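Side-chain contact in putative trimethylamine methyltransferase (Rhizobium meliloti, PDB 4YYC), which belongs to the trimethylamine methyltransferase (MttB) family and is thought to act as a methyltransferase: residues R461-D466 against N486-S491. Numbering follows the deposited sequence.
Sequences RSPLAD and NALARS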
loop_
_atom_site.group_PDB
_atom_site.type_symbol
_atom_site.label_atom_id
_atom_site.label_comp_id
_atom_site.label_asym_id
_atom_site.label_seq_id
_atom_site.Cartn_x
_atom_site.Cartn_y
_atom_site.Cartn_z
ATOM N N ARG A 461 5.813 -15.334 6.977
ATOM C CA ARG A 461 6.951 -14.989 7.875
ATOM C C ARG A 461 8.091 -14.304 7.097
ATOM O O ARG A 461 8.774 -14.923 6.318
ATOM C CB ARG A 461 7.487 -16.253 8.588
ATOM N N SER A 462 8.312 -13.017 7.350
ATOM C CA SER A 462 9.440 -12.326 6.721
ATOM C C SER A 462 10.787 -12.796 7.264
ATOM O O SER A 462 10.969 -12.807 8.473
ATOM C CB SER A 462 9.341 -10.832 6.981
ATOM O OG SER A 462 10.526 -10.139 6.561
ATOM N N PRO A 463 11.740 -13.137 6.384
ATOM C CA PRO A 463 13.063 -13.455 6.923
ATOM C C PRO A 463 13.908 -12.181 7.212
ATOM O O PRO A 463 15.086 -12.334 7.612
ATOM C CB PRO A 463 13.708 -14.249 5.792
ATOM C CG PRO A 463 13.070 -13.725 4.564
ATOM C CD PRO A 463 11.638 -13.512 4.967
ATOM N N LEU A 464 13.367 -10.971 6.948
ATOM C CA LEU A 464 14.106 -9.719 7.029
ATOM C C LEU A 464 13.596 -8.732 8.061
ATOM O O LEU A 464 14.375 -7.875 8.515
ATOM C CB LEU A 464 14.093 -9.023 5.650
ATOM C CG LEU A 464 14.968 -9.739 4.651
ATOM C CD1 LEU A 464 14.785 -9.097 3.284
ATOM C CD2 LEU A 464 16.428 -9.800 5.032
ATOM N N ALA A 465 12.298 -8.753 8.386
ATOM C CA ALA A 465 11.776 -7.876 9.432
ATOM C C ALA A 465 12.409 -8.176 10.771
ATOM O O ALA A 465 12.595 -9.338 11.134
ATOM C CB ALA A 465 10.273 -8.020 9.555
ATOM N N ASP A 466 12.792 -7.133 11.497
ATOM C CA ASP A 466 13.203 -7.296 12.852
ATOM C C ASP A 466 12.021 -6.958 13.765
ATOM O O ASP A 466 11.533 -5.814 13.815
ATOM C CB ASP A 466 14.408 -6.419 13.186
ATOM C CG ASP A 466 14.919 -6.662 14.560
ATOM O OD1 ASP A 466 14.146 -6.472 15.531
ATOM O OD2 ASP A 466 16.121 -7.086 14.733
ATOM N N ASN A 486 21.433 -7.526 2.840
ATOM C CA ASN A 486 22.784 -7.793 2.329
ATOM C C ASN A 486 23.264 -9.197 2.757
ATOM O O ASN A 486 23.702 -10.035 1.916
ATOM C CB ASN A 486 23.732 -6.714 2.824
ATOM C CG ASN A 486 25.090 -6.780 2.157
ATOM O OD1 ASN A 486 25.869 -7.706 2.415
ATOM N ND2 ASN A 486 25.390 -5.798 1.349
ATOM N N ALA A 487 23.138 -9.489 4.051
ATOM C CA ALA A 487 23.578 -10.766 4.575
ATOM C C ALA A 487 22.804 -11.935 3.987
ATOM O O ALA A 487 23.390 -12.971 3.651
ATOM C CB ALA A 487 23.454 -10.796 6.079
ATOM N N LEU A 488 21.507 -11.723 3.780
ATOM C CA LEU A 488 20.660 -12.762 3.270
ATOM C C LEU A 488 20.997 -13.048 1.787
ATOM O O LEU A 488 21.057 -14.222 1.380
ATOM C CB LEU A 488 19.179 -12.428 3.449
ATOM C CG LEU A 488 18.284 -13.646 3.213
ATOM C CD1 LEU A 488 18.566 -14.803 4.157
ATOM C CD2 LEU A 488 16.847 -13.219 3.317
ATOM N N ALA A 489 21.202 -11.992 1.003
ATOM C CA ALA A 489 21.613 -12.154 -0.405
ATOM C C ALA A 489 22.922 -12.947 -0.467
ATOM O O ALA A 489 23.053 -13.848 -1.300
ATOM C CB ALA A 489 21.798 -10.824 -1.087
ATOM N N ARG A 490 23.861 -12.590 0.398
ATOM C CA ARG A 490 25.169 -13.306 0.393
ATOM C C ARG A 490 24.982 -14.796 0.718
ATOM O O ARG A 490 25.597 -15.670 0.091
ATOM C CB ARG A 490 26.134 -12.640 1.364
ATOM C CG ARG A 490 26.634 -11.283 0.888
ATOM C CD ARG A 490 27.548 -10.666 1.903
ATOM N NE ARG A 490 28.031 -9.339 1.551
ATOM C CZ ARG A 490 29.113 -9.058 0.836
ATOM N NH1 ARG A 490 29.880 -10.014 0.307
ATOM N NH2 ARG A 490 29.476 -7.793 0.658
ATOM N N SER A 491 24.126 -15.073 1.690
ATOM C CA SER A 491 23.845 -16.404 2.119
ATOM C C SER A 491 23.174 -17.203 1.015
ATOM O O SER A 491 23.561 -18.342 0.737
ATOM C CB SER A 491 22.955 -16.401 3.355
ATOM O OG SER A 491 22.852 -17.733 3.829
#
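Leu-488 reaches out from helix 481-495 and sets one methyl, CD2, against two neighbouring side chains of the loop 461-466. The closer partner is a methyl of Leu-464, with CD2 of Leu-464 and CD2 of Leu-488 3.8 Å apart; the same Leu-464 methyl also leans over the root of the side chain, 4.1 Å from CB of Leu-488. Pro-463 meets the methyl with the CB-CG edge of its ring, its CG lying 4.0 Å from CD2 of Leu-488 and the two side chains crossing at about a right angle. In Leu-488, CG anti to the backbone N (chi1 -167°) extends toward the loop, and chi2 of 60° turns CD2 to it. The contact is small and purely apolar, and helix 404-420 packs against both sides of it: Met-408 touches Leu-488 and Asp-412 touches Pro-463.

Behind the apolar cluster, Ser-462 closes the turn. Its OG accepts two backbone N-H groups, from N of Leu-464 at 3.0 Å and N of Ala-465 at 2.9 Å, and is also hydrogen-bonded to Asp-412. The loop is tied directly to the same helix by a hydrogen bond from NE of Arg-484 to O of Leu-464. Along the helix, NE of Arg-490 donates to OD1 of Asn-486 at 2.8 Å, in the planes of both the amide and the guanidinium. Beyond the leucines, Asp-466 pairs with Lys-364 of the second subunit, so the same loop continues into the dimer interface. The arrangement is peripheral packing of helix 481-495, the last but one of the chain, on a loop whose bend is an ST turn combined with an ST motif.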